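Local coordinates for glycosyl hydrolase family 2, TIM barrel domain protein (Faecalibacterium prausnitzii A2-165, PDB 6ED2), which probably hydrolyses beta-glucuronides, as a gut bacterial beta-glucuronidase of glycosyl hydrolase family 2, at residues I374-P379 with T421-R426; N415-L420 with F457-R462. All coordinates share one frame; numbering follows the deposited sequence.

Contact 1: residues I374-P379 with T421-R426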
loop_
_atom_site.group_PDB
_atom_site.type_symbol
_atom_site.label_atom_id
_atom_site.label_comp_id
_atom_site.label_asym_id
_atom_site.label_seq_id
_atom_site.Cartn_x
_atom_site.Cartn_y
_atom_site.Cartn_z
ATOM N N ILE A 374 -22.864 -21.999 -14.250
ATOM C CA ILE A 374 -21.488 -22.486 -14.205
ATOM C C ILE A 374 -21.117 -23.091 -15.551
ATOM O O ILE A 374 -21.845 -23.947 -16.074
ATOM C CB ILE A 374 -21.306 -23.541 -13.101
ATOM C CG1 ILE A 374 -21.532 -22.916 -11.715
ATOM C CG2 ILE A 374 -19.928 -24.215 -13.216
ATOM C CD1 ILE A 374 -21.204 -23.868 -10.584
ATOM N N ILE A 375 -19.966 -22.685 -16.077
ATOM C CA ILE A 375 -19.272 -23.410 -17.129
ATOM C C ILE A 375 -18.231 -24.301 -16.464
ATOM O O ILE A 375 -17.268 -23.808 -15.873
ATOM C CB ILE A 375 -18.625 -22.461 -18.144
ATOM C CG1 ILE A 375 -19.691 -21.535 -18.746
ATOM C CG2 ILE A 375 -17.921 -23.264 -19.225
ATOM C CD1 ILE A 375 -19.133 -20.504 -19.714
ATOM N N ASP A 376 -18.418 -25.613 -16.573
ATOM C CA ASP A 376 -17.639 -26.601 -15.837
ATOM C C ASP A 376 -16.443 -27.020 -16.681
ATOM O O ASP A 376 -16.611 -27.477 -17.823
ATOM C CB ASP A 376 -18.518 -27.808 -15.509
ATOM C CG ASP A 376 -18.103 -28.537 -14.224
ATOM O OD1 ASP A 376 -17.058 -28.209 -13.595
ATOM O OD2 ASP A 376 -18.844 -29.477 -13.857
ATOM N N GLU A 377 -15.245 -26.896 -16.120
ATOM C CA GLU A 377 -14.018 -27.047 -16.889
ATOM C C GLU A 377 -13.120 -28.129 -16.301
ATOM O O GLU A 377 -12.835 -28.137 -15.097
ATOM C CB GLU A 377 -13.262 -25.719 -16.958
ATOM C CG GLU A 377 -11.983 -25.799 -17.790
ATOM C CD GLU A 377 -11.409 -24.421 -18.124
ATOM O OE1 GLU A 377 -12.062 -23.662 -18.888
ATOM O OE2 GLU A 377 -10.300 -24.106 -17.629
ATOM N N VAL A 378 -12.637 -29.002 -17.172
ATOM C CA VAL A 378 -11.725 -30.093 -16.838
ATOM C C VAL A 378 -10.291 -29.550 -16.812
ATOM O O VAL A 378 -10.020 -28.526 -17.452
ATOM C CB VAL A 378 -11.959 -31.229 -17.851
ATOM C CG1 VAL A 378 -11.197 -30.994 -19.143
ATOM C CG2 VAL A 378 -11.721 -32.594 -17.256
ATOM N N PRO A 379 -9.330 -30.138 -16.061
ATOM C CA PRO A 379 -8.012 -29.476 -15.948
ATOM C C PRO A 379 -7.119 -29.604 -17.182
ATOM O O PRO A 379 -5.901 -29.778 -17.056
ATOM C CB PRO A 379 -7.372 -30.166 -14.734
ATOM C CG PRO A 379 -8.481 -30.947 -14.073
ATOM C CD PRO A 379 -9.412 -31.309 -15.173
ATOM N N THR A 421 -14.931 -37.704 -18.125
ATOM C CA THR A 421 -15.988 -38.623 -17.736
ATOM C C THR A 421 -16.384 -38.395 -16.287
ATOM O O THR A 421 -17.571 -38.301 -15.956
ATOM C CB THR A 421 -15.513 -40.068 -17.961
ATOM O OG1 THR A 421 -15.226 -40.264 -19.356
ATOM C CG2 THR A 421 -16.567 -41.070 -17.509
ATOM N N ASP A 422 -15.384 -38.298 -15.405
ATOM C CA ASP A 422 -15.647 -38.096 -13.987
ATOM C C ASP A 422 -16.292 -36.738 -13.741
ATOM O O ASP A 422 -17.243 -36.630 -12.958
ATOM C CB ASP A 422 -14.339 -38.260 -13.207
ATOM C CG ASP A 422 -13.938 -39.727 -13.075
ATOM O OD1 ASP A 422 -14.813 -40.566 -13.321
ATOM O OD2 ASP A 422 -12.773 -40.051 -12.756
ATOM N N MET A 423 -15.831 -35.696 -14.435
ATOM C CA MET A 423 -16.434 -34.388 -14.218
ATOM C C MET A 423 -17.906 -34.392 -14.608
ATOM O O MET A 423 -18.763 -33.886 -13.865
ATOM C CB MET A 423 -15.686 -33.302 -14.993
ATOM C CG MET A 423 -16.445 -31.972 -14.915
ATOM S SD MET A 423 -15.696 -30.596 -15.805
ATOM C CE MET A 423 -16.011 -31.108 -17.508
ATOM N N ILE A 424 -18.232 -34.959 -15.774
ATOM C CA ILE A 424 -19.626 -34.922 -16.207
ATOM C C ILE A 424 -20.489 -35.830 -15.335
ATOM O O ILE A 424 -21.615 -35.473 -14.973
ATOM C CB ILE A 424 -19.732 -35.269 -17.702
ATOM C CG1 ILE A 424 -19.135 -34.119 -18.526
ATOM C CG2 ILE A 424 -21.199 -35.552 -18.088
ATOM C CD1 ILE A 424 -19.358 -34.263 -20.019
ATOM N N ASP A 425 -19.979 -37.010 -14.967
ATOM C CA ASP A 425 -20.729 -37.864 -14.046
ATOM C C ASP A 425 -20.964 -37.182 -12.693
ATOM O O ASP A 425 -22.060 -37.274 -12.128
ATOM C CB ASP A 425 -20.005 -39.203 -13.864
ATOM C CG ASP A 425 -20.309 -40.176 -15.004
ATOM O OD1 ASP A 425 -21.393 -40.037 -15.642
ATOM O OD2 ASP A 425 -19.457 -41.057 -15.272
ATOM N N ARG A 426 -19.954 -36.483 -12.161
ATOM C CA ARG A 426 -20.112 -35.839 -10.854
ATOM C C ARG A 426 -21.098 -34.676 -10.911
ATOM O O ARG A 426 -21.887 -34.482 -9.982
ATOM C CB ARG A 426 -18.759 -35.350 -10.333
ATOM C CG ARG A 426 -18.762 -34.949 -8.840
ATOM C CD ARG A 426 -17.474 -34.209 -8.485
ATOM N NE ARG A 426 -17.446 -32.910 -9.160
ATOM C CZ ARG A 426 -16.590 -31.927 -8.879
ATOM N NH1 ARG A 426 -15.683 -32.076 -7.918
ATOM N NH2 ARG A 426 -16.659 -30.780 -9.556
#
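V378 and M423 have the closest CA atoms, 6.9 Å apart, where the end of barrel strand 373-377 meets the 421-426 part of helix 409-427. M423 carries the contact. Its first two torsions are stretched out (chi1 172°), which carries SD across to the strand. The chain then bends at chi3 (71°), which brings CE to 3.7 Å from the backbone O of D376. The side chains of D376 and M423 run past each other in opposite directions. The sulfur SD lies 3.5 Å from D376 OD1 and 3.6 Å from the backbone C of E377. V378 adds an apolar touch, CB to M423 CE at 4.1 Å. W436 of the next strand touches both D376 and M423. Replacing D376 by an alanine is likely to open a gap beside the M423 thioether and to cost the Y364 hydroxyl its partner OD1. R426 NH2 is hydrogen-bonded to Y359 O. Its charge, 4.8 Å from D376 OD1 and not in contact, may still favour the carboxylate. The thioether offers D376 no hydrogen, so the buried acid depends on a bond from outside the two segments, that of OD1 with Y364 OH on helix 361-370.

Contact 2: residues N415-L420 with F457-R462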
loop_
_atom_site.group_PDB
_atom_site.type_symbol
_atom_site.label_atom_id
_atom_site.label_comp_id
_atom_site.label_asym_id
_atom_site.label_seq_id
_atom_site.Cartn_x
_atom_site.Cartn_y
_atom_site.Cartn_z
ATOM N N ASN A 415 -6.007 -39.824 -20.053
ATOM C CA ASN A 415 -6.272 -39.108 -18.804
ATOM C C ASN A 415 -7.308 -38.011 -19.004
ATOM O O ASN A 415 -8.141 -37.767 -18.122
ATOM C CB ASN A 415 -4.967 -38.535 -18.243
ATOM C CG ASN A 415 -4.023 -39.628 -17.757
ATOM O OD1 ASN A 415 -4.460 -40.726 -17.426
ATOM N ND2 ASN A 415 -2.725 -39.340 -17.737
ATOM N N HIS A 416 -7.288 -37.352 -20.165
ATOM C CA HIS A 416 -8.270 -36.310 -20.443
ATOM C C HIS A 416 -9.678 -36.891 -20.521
ATOM O O HIS A 416 -10.629 -36.326 -19.967
ATOM C CB HIS A 416 -7.877 -35.595 -21.737
ATOM C CG HIS A 416 -8.547 -34.277 -21.950
ATOM N ND1 HIS A 416 -8.030 -33.316 -22.796
ATOM C CD2 HIS A 416 -9.705 -33.766 -21.463
ATOM C CE1 HIS A 416 -8.842 -32.272 -22.822
ATOM N NE2 HIS A 416 -9.864 -32.516 -22.019
ATOM N N LYS A 417 -9.823 -38.044 -21.176
ATOM C CA LYS A 417 -11.126 -38.693 -21.255
ATOM C C LYS A 417 -11.638 -39.086 -19.873
ATOM O O LYS A 417 -12.826 -38.924 -19.574
ATOM C CB LYS A 417 -11.036 -39.921 -22.160
ATOM C CG LYS A 417 -11.053 -39.601 -23.639
ATOM C CD LYS A 417 -10.702 -40.838 -24.461
ATOM C CE LYS A 417 -11.170 -40.686 -25.907
ATOM N NZ LYS A 417 -10.735 -41.822 -26.783
ATOM N N ALA A 418 -10.756 -39.615 -19.024
ATOM C CA ALA A 418 -11.146 -40.017 -17.672
ATOM C C ALA A 418 -11.611 -38.821 -16.848
ATOM O O ALA A 418 -12.672 -38.860 -16.213
ATOM C CB ALA A 418 -9.970 -40.708 -16.984
ATOM N N ALA A 419 -10.817 -37.745 -16.848
ATOM C CA ALA A 419 -11.205 -36.524 -16.155
ATOM C C ALA A 419 -12.542 -36.003 -16.660
ATOM O O ALA A 419 -13.416 -35.629 -15.864
ATOM C CB ALA A 419 -10.108 -35.468 -16.323
ATOM N N LEU A 420 -12.724 -35.981 -17.985
ATOM C CA LEU A 420 -13.981 -35.509 -18.556
ATOM C C LEU A 420 -15.142 -36.387 -18.120
ATOM O O LEU A 420 -16.234 -35.894 -17.809
ATOM C CB LEU A 420 -13.877 -35.491 -20.089
ATOM C CG LEU A 420 -15.118 -35.061 -20.864
ATOM C CD1 LEU A 420 -15.641 -33.703 -20.360
ATOM C CD2 LEU A 420 -14.862 -35.033 -22.399
ATOM N N PHE A 457 -14.813 -34.077 -27.865
ATOM C CA PHE A 457 -16.116 -33.441 -27.987
ATOM C C PHE A 457 -17.210 -34.472 -28.201
ATOM O O PHE A 457 -18.352 -34.248 -27.796
ATOM C CB PHE A 457 -16.082 -32.410 -29.117
ATOM C CG PHE A 457 -15.421 -31.120 -28.718
ATOM C CD1 PHE A 457 -16.183 -30.025 -28.341
ATOM C CD2 PHE A 457 -14.039 -31.022 -28.685
ATOM C CE1 PHE A 457 -15.582 -28.837 -27.958
ATOM C CE2 PHE A 457 -13.423 -29.853 -28.291
ATOM C CZ PHE A 457 -14.207 -28.748 -27.924
ATOM N N GLU A 458 -16.886 -35.608 -28.823
ATOM C CA GLU A 458 -17.890 -36.661 -28.958
ATOM C C GLU A 458 -18.218 -37.272 -27.599
ATOM O O GLU A 458 -19.393 -37.473 -27.263
ATOM C CB GLU A 458 -17.400 -37.730 -29.945
ATOM C CG GLU A 458 -17.904 -37.522 -31.389
ATOM C CD GLU A 458 -16.992 -38.139 -32.495
ATOM O OE1 GLU A 458 -17.099 -37.682 -33.662
ATOM O OE2 GLU A 458 -16.186 -39.073 -32.222
ATOM N N LEU A 459 -17.187 -37.560 -26.800
ATOM C CA LEU A 459 -17.400 -38.069 -25.445
ATOM C C LEU A 459 -18.279 -37.127 -24.620
ATOM O O LEU A 459 -19.215 -37.568 -23.944
ATOM C CB LEU A 459 -16.051 -38.291 -24.767
ATOM C CG LEU A 459 -16.077 -38.982 -23.401
ATOM C CD1 LEU A 459 -16.776 -40.356 -23.486
ATOM C CD2 LEU A 459 -14.653 -39.097 -22.849
ATOM N N ALA A 460 -18.009 -35.818 -24.685
ATOM C CA ALA A 460 -18.797 -34.869 -23.897
ATOM C C ALA A 460 -20.251 -34.864 -24.319
ATOM O O ALA A 460 -21.143 -34.674 -23.484
ATOM C CB ALA A 460 -18.220 -33.452 -24.017
ATOM N N ARG A 461 -20.516 -35.049 -25.612
ATOM C CA ARG A 461 -21.895 -35.187 -26.060
ATOM C C ARG A 461 -22.523 -36.463 -25.506
ATOM O O ARG A 461 -23.633 -36.432 -24.957
ATOM C CB ARG A 461 -21.943 -35.167 -27.588
ATOM C CG ARG A 461 -23.279 -35.537 -28.195
ATOM C CD ARG A 461 -23.267 -35.240 -29.683
ATOM N NE ARG A 461 -23.518 -33.827 -29.965
ATOM C CZ ARG A 461 -23.157 -33.205 -31.088
ATOM N NH1 ARG A 461 -22.506 -33.864 -32.042
ATOM N NH2 ARG A 461 -23.454 -31.918 -31.263
ATOM N N ARG A 462 -21.818 -37.595 -25.624
ATOM C CA ARG A 462 -22.369 -38.880 -25.187
ATOM C C ARG A 462 -22.643 -38.907 -23.687
ATOM O O ARG A 462 -23.646 -39.481 -23.246
ATOM C CB ARG A 462 -21.412 -40.024 -25.518
ATOM C CG ARG A 462 -21.211 -40.351 -26.970
ATOM C CD ARG A 462 -20.042 -41.326 -27.053
ATOM N NE ARG A 462 -19.727 -41.742 -28.413
ATOM C CZ ARG A 462 -18.946 -42.783 -28.687
ATOM N NH1 ARG A 462 -18.416 -43.487 -27.683
ATOM N NH2 ARG A 462 -18.689 -43.124 -29.950
#
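L459 meets both K417 and L420, and A460 follows it against L420. The L459 side chain points at helix 415-420, and its first torsion (chi1 -173°) carries CD2 over to K417 and L420. This methyl does most of the touching. It lies 3.7 Å from K417 CG and 3.8 Å from K417 O, so it rests on the start of the lysine chain and on the helix backbone. The lysine and leucine side chains cross obliquely. Only the aliphatic root of K417 takes part; beyond CG its chain runs on extended. The same L459 methyl is 4.1 Å from L420 CD2. These are two neighbouring outer helices of the TIM barrel, joined through strand 433-440. They run nearly parallel, as expected of successive helices in a beta/alpha barrel. The axes of the short segments lie 10.4 Å apart at an angle of 21°. A460 and L420 have the closest CA atoms, 7.2 Å apart. The small side chain lets L420 approach closely: L420 CD2 is 4.0 Å from A460 CB and equally near A460 N. On the barrel side, A460 also touches L438 of strand 433-440, while L420 packs on L456, one turn earlier in helix 449-463.

Overall arrangement
Both contacts use helix 409-427 in the TIM barrel domain, and their centres lie 9 Å apart. Contact 1 is buried near the centre of the chain and ties this helix inward to strand 373-377. Contact 2 is farther out and only partly buried; it ties the helix to its neighbour, helix 449-463. Their chemistry follows their place. The inner contact holds a buried polar group whose bond comes from outside its segments. The outer one is an aliphatic seam, with a lysine stem at its edge. The two meet directly: V378 CG2 packs 3.6 Å from L420 N, and T421 OG1 lies 3.7 Å from L459 CD2. Neither contact involves another chain.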